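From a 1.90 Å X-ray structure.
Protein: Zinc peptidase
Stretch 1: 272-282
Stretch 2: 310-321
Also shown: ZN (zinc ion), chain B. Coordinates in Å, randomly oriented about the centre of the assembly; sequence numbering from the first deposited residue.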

# COMPACT_ATOMS: atom_id res chain seq x y z
N SER A 272 -5.13 7.76 3.02
CA SER A 272 -3.72 7.81 3.41
C SER A 272 -3.23 6.62 4.24
O SER A 272 -2.03 6.37 4.32
CB SER A 272 -3.45 9.11 4.18
OG SER A 272 -4.34 9.26 5.27
N VAL A 273 -4.16 5.87 4.83
CA VAL A 273 -3.80 4.75 5.69
C VAL A 273 -4.13 3.35 5.15
O VAL A 273 -3.33 2.42 5.27
CB VAL A 273 -4.49 4.93 7.07
CG1 VAL A 273 -4.21 3.74 7.97
CG2 VAL A 273 -4.01 6.24 7.73
N TYR A 274 -5.30 3.21 4.54
CA TYR A 274 -5.78 1.92 4.05
C TYR A 274 -5.65 1.58 2.56
O TYR A 274 -5.86 2.43 1.70
CB TYR A 274 -7.25 1.76 4.42
CG TYR A 274 -7.54 1.73 5.90
CD1 TYR A 274 -7.43 0.54 6.62
CD2 TYR A 274 -7.93 2.89 6.57
CE1 TYR A 274 -7.71 0.50 7.98
CE2 TYR A 274 -8.20 2.86 7.94
CZ TYR A 274 -8.10 1.66 8.63
OH TYR A 274 -8.41 1.60 9.96
N LYS A 275 -5.34 0.32 2.29
CA LYS A 275 -5.26 -0.21 0.94
C LYS A 275 -5.79 -1.64 1.06
O LYS A 275 -5.75 -2.24 2.13
CB LYS A 275 -3.81 -0.29 0.42
CG LYS A 275 -3.06 1.03 0.27
CD LYS A 275 -1.67 0.74 -0.32
CE LYS A 275 -0.83 2.00 -0.50
NZ LYS A 275 -0.38 2.57 0.80
N THR A 276 -6.30 -2.17 -0.05
CA THR A 276 -6.78 -3.55 -0.08
C THR A 276 -6.20 -4.19 -1.33
O THR A 276 -6.03 -3.51 -2.36
CB THR A 276 -8.33 -3.63 -0.15
OG1 THR A 276 -8.81 -2.78 -1.21
CG2 THR A 276 -8.95 -3.21 1.17
N ARG A 277 -5.87 -5.48 -1.23
CA ARG A 277 -5.31 -6.23 -2.35
C ARG A 277 -6.22 -7.40 -2.69
O ARG A 277 -6.81 -8.01 -1.79
CB ARG A 277 -3.94 -6.79 -2.01
CG ARG A 277 -2.88 -5.77 -1.72
CD ARG A 277 -1.62 -6.52 -1.34
NE ARG A 277 -0.45 -5.65 -1.30
CZ ARG A 277 0.69 -5.98 -0.71
NH1 ARG A 277 0.80 -7.16 -0.11
NH2 ARG A 277 1.72 -5.15 -0.74
N TYR A 278 -6.29 -7.73 -3.98
CA TYR A 278 -7.13 -8.83 -4.46
C TYR A 278 -6.26 -9.68 -5.40
O TYR A 278 -5.87 -9.22 -6.47
CB TYR A 278 -8.34 -8.25 -5.22
CG TYR A 278 -9.09 -7.16 -4.46
CD1 TYR A 278 -10.28 -7.43 -3.78
CD2 TYR A 278 -8.57 -5.86 -4.38
CE1 TYR A 278 -10.93 -6.44 -3.04
CE2 TYR A 278 -9.21 -4.87 -3.64
CZ TYR A 278 -10.39 -5.16 -2.97
OH TYR A 278 -10.98 -4.19 -2.19
N LEU A 279 -5.97 -10.92 -5.01
CA LEU A 279 -5.11 -11.79 -5.81
C LEU A 279 -5.75 -13.00 -6.48
O LEU A 279 -6.88 -13.39 -6.15
CB LEU A 279 -3.95 -12.30 -4.96
CG LEU A 279 -2.83 -11.34 -4.54
CD1 LEU A 279 -3.40 -10.15 -3.79
CD2 LEU A 279 -1.84 -12.12 -3.66
N HIS A 280 -5.01 -13.57 -7.43
CA HIS A 280 -5.41 -14.75 -8.18
C HIS A 280 -6.65 -14.54 -9.04
O HIS A 280 -7.31 -15.51 -9.44
CB HIS A 280 -5.63 -15.92 -7.22
CG HIS A 280 -4.47 -16.17 -6.31
ND1 HIS A 280 -3.21 -16.49 -6.77
CD2 HIS A 280 -4.37 -16.13 -4.96
CE1 HIS A 280 -2.39 -16.64 -5.75
NE2 HIS A 280 -3.07 -16.42 -4.63
N LEU A 281 -6.96 -13.29 -9.35
CA LEU A 281 -8.13 -12.97 -10.15
C LEU A 281 -8.12 -13.60 -11.54
O LEU A 281 -7.07 -13.72 -12.18
CB LEU A 281 -8.25 -11.45 -10.27
CG LEU A 281 -8.33 -10.67 -8.95
CD1 LEU A 281 -8.24 -9.18 -9.24
CD2 LEU A 281 -9.65 -10.99 -8.23
N ASP A 282 -9.29 -14.02 -12.01
CA ASP A 282 -9.39 -14.60 -13.34
C ASP A 282 -9.41 -13.44 -14.34
O ASP A 282 -8.86 -13.54 -15.44
CB ASP A 282 -10.68 -15.41 -13.50
CG ASP A 282 -10.78 -16.05 -14.87
OD1 ASP A 282 -9.94 -16.92 -15.17
OD2 ASP A 282 -11.68 -15.68 -15.65
N PRO A 310 -8.70 -22.84 -6.70
CA PRO A 310 -9.26 -21.51 -6.93
C PRO A 310 -9.76 -20.88 -5.64
O PRO A 310 -10.32 -21.56 -4.78
CB PRO A 310 -10.39 -21.78 -7.91
CG PRO A 310 -9.91 -22.98 -8.66
CD PRO A 310 -9.37 -23.83 -7.55
N HIS A 311 -9.56 -19.57 -5.51
CA HIS A 311 -10.01 -18.83 -4.34
C HIS A 311 -9.54 -17.39 -4.45
O HIS A 311 -8.63 -17.08 -5.21
CB HIS A 311 -9.41 -19.42 -3.05
CG HIS A 311 -7.93 -19.22 -2.92
ND1 HIS A 311 -7.01 -19.92 -3.67
CD2 HIS A 311 -7.21 -18.40 -2.12
CE1 HIS A 311 -5.79 -19.55 -3.33
NE2 HIS A 311 -5.88 -18.62 -2.39
N LEU A 312 -10.19 -16.52 -3.69
CA LEU A 312 -9.80 -15.13 -3.67
C LEU A 312 -8.95 -14.95 -2.41
O LEU A 312 -9.32 -15.41 -1.32
CB LEU A 312 -11.01 -14.21 -3.58
CG LEU A 312 -10.69 -12.73 -3.37
CD1 LEU A 312 -10.17 -12.12 -4.67
CD2 LEU A 312 -11.95 -11.99 -2.92
N HIS A 313 -7.79 -14.33 -2.58
CA HIS A 313 -6.92 -14.04 -1.46
C HIS A 313 -7.10 -12.53 -1.29
O HIS A 313 -6.73 -11.76 -2.17
CB HIS A 313 -5.46 -14.36 -1.81
CG HIS A 313 -4.48 -13.89 -0.79
ND1 HIS A 313 -3.98 -14.70 0.20
CD2 HIS A 313 -3.91 -12.67 -0.60
CE1 HIS A 313 -3.14 -14.01 0.96
NE2 HIS A 313 -3.09 -12.77 0.50
N PHE A 314 -7.70 -12.13 -0.16
CA PHE A 314 -7.99 -10.72 0.12
C PHE A 314 -7.08 -10.17 1.22
O PHE A 314 -6.83 -10.83 2.23
CB PHE A 314 -9.47 -10.58 0.53
CG PHE A 314 -9.88 -9.19 0.92
CD1 PHE A 314 -9.82 -8.13 0.02
CD2 PHE A 314 -10.35 -8.94 2.21
CE1 PHE A 314 -10.22 -6.84 0.40
CE2 PHE A 314 -10.75 -7.66 2.60
CZ PHE A 314 -10.69 -6.60 1.69
N GLU A 315 -6.59 -8.95 1.02
CA GLU A 315 -5.72 -8.33 2.02
C GLU A 315 -6.12 -6.90 2.35
O GLU A 315 -6.61 -6.17 1.49
CB GLU A 315 -4.26 -8.33 1.53
CG GLU A 315 -3.55 -9.67 1.67
CD GLU A 315 -2.10 -9.62 1.18
OE1 GLU A 315 -1.48 -8.54 1.20
OE2 GLU A 315 -1.58 -10.68 0.79
N VAL A 316 -5.92 -6.52 3.60
CA VAL A 316 -6.18 -5.16 4.04
C VAL A 316 -4.84 -4.70 4.59
O VAL A 316 -4.23 -5.39 5.42
CB VAL A 316 -7.23 -5.06 5.17
CG1 VAL A 316 -7.35 -3.61 5.65
CG2 VAL A 316 -8.58 -5.55 4.66
N LEU A 317 -4.36 -3.55 4.12
CA LEU A 317 -3.09 -3.02 4.59
C LEU A 317 -3.31 -1.71 5.34
O LEU A 317 -4.01 -0.82 4.86
CB LEU A 317 -2.13 -2.75 3.42
CG LEU A 317 -1.78 -3.87 2.45
CD1 LEU A 317 -0.60 -3.42 1.60
CD2 LEU A 317 -1.42 -5.14 3.20
N VAL A 318 -2.71 -1.61 6.53
CA VAL A 318 -2.79 -0.40 7.34
C VAL A 318 -1.37 0.16 7.30
O VAL A 318 -0.45 -0.45 7.84
CB VAL A 318 -3.14 -0.72 8.81
CG1 VAL A 318 -3.13 0.57 9.63
CG2 VAL A 318 -4.51 -1.41 8.88
N ARG A 319 -1.22 1.32 6.68
CA ARG A 319 0.09 1.96 6.53
C ARG A 319 1.06 0.97 5.90
O ARG A 319 2.22 0.87 6.30
CB ARG A 319 0.60 2.47 7.89
CG ARG A 319 -0.27 3.61 8.44
CD ARG A 319 0.36 4.34 9.63
NE ARG A 319 -0.48 5.45 10.06
CZ ARG A 319 -1.58 5.33 10.80
NH1 ARG A 319 -1.99 4.14 11.21
NH2 ARG A 319 -2.29 6.41 11.10
N ASN A 320 0.55 0.23 4.92
CA ASN A 320 1.32 -0.76 4.18
C ASN A 320 1.66 -2.04 4.93
O ASN A 320 2.45 -2.85 4.44
CB ASN A 320 2.59 -0.11 3.62
CG ASN A 320 2.29 0.99 2.64
OD1 ASN A 320 1.57 0.78 1.65
ND2 ASN A 320 2.83 2.18 2.89
N ARG A 321 1.09 -2.21 6.11
CA ARG A 321 1.31 -3.42 6.90
C ARG A 321 0.04 -4.27 6.85
O ARG A 321 -1.05 -3.81 7.20
CB ARG A 321 1.58 -3.08 8.36
CG ARG A 321 2.70 -2.08 8.62
CD ARG A 321 2.80 -1.83 10.13
NE ARG A 321 3.70 -0.74 10.47
CZ ARG A 321 4.91 -0.90 10.99
NH1 ARG A 321 5.37 -2.12 11.23
NH2 ARG A 321 5.65 0.16 11.29
ZN ZN B . -4.41 -16.61 0.80
O HOH W 1 -1.91 0.72 3.64
O HOH W 2 -9.26 -14.72 -7.09

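The contact between these two stretches is an antiparallel pairing of neighbouring β-strands, in which a backbone ladder sets the register and each face of the sheet then carries its own side-chain chemistry. The strand directions differ by 164°, and the ladder shows the alternation typical of such pairs. At K275 and L317 the amides and carbonyls exchange two hydrogen bonds, L317 N to K275 O at 2.8 Å and K275 N to L317 O at 3.1 Å; two residues along, R277 N reaches E315 O at 2.9 Å and E315 N reaches R277 O at 3.0 Å. Between these rungs lies the non-hydrogen-bonded pair T276 and V316, where the CA of T276 comes within 3.1 Å of E315 O in a CA-H...O contact.

Because successive residues point to opposite faces, K275, R277, E315, L317 and H313 share one side. Here R277 NH1 forms a salt bridge with E315 OE1 at 3.0 Å, the carboxylate oxygen lying near the guanidinium plane, while L317 CD1 packs over one face of that group. The other carboxylate oxygen, E315 OE2, accepts a 2.6 Å hydrogen bond from H313 NE2. H313 ND1 in turn binds the zinc ion at 2.0 Å, so the cross-strand salt bridge is connected through one carboxylate to a metal ligand.

The opposite face is largely apolar and aromatic. Y278 and F314 meet obliquely, with Y278 CE1 3.5 Å from F314 CE1, and Y274 CE1 lies 3.8 Å from V318 CG2.

Stretch 2 leaves the ladder through a type I' turn from V318 to R321. R319 N still donates to V273 O at 2.8 Å, water 1 bridges V273 O and N320 N, and K275 NZ reaches across to N320 OD1 at 2.8 Å, tying the turn to the neighbouring strand.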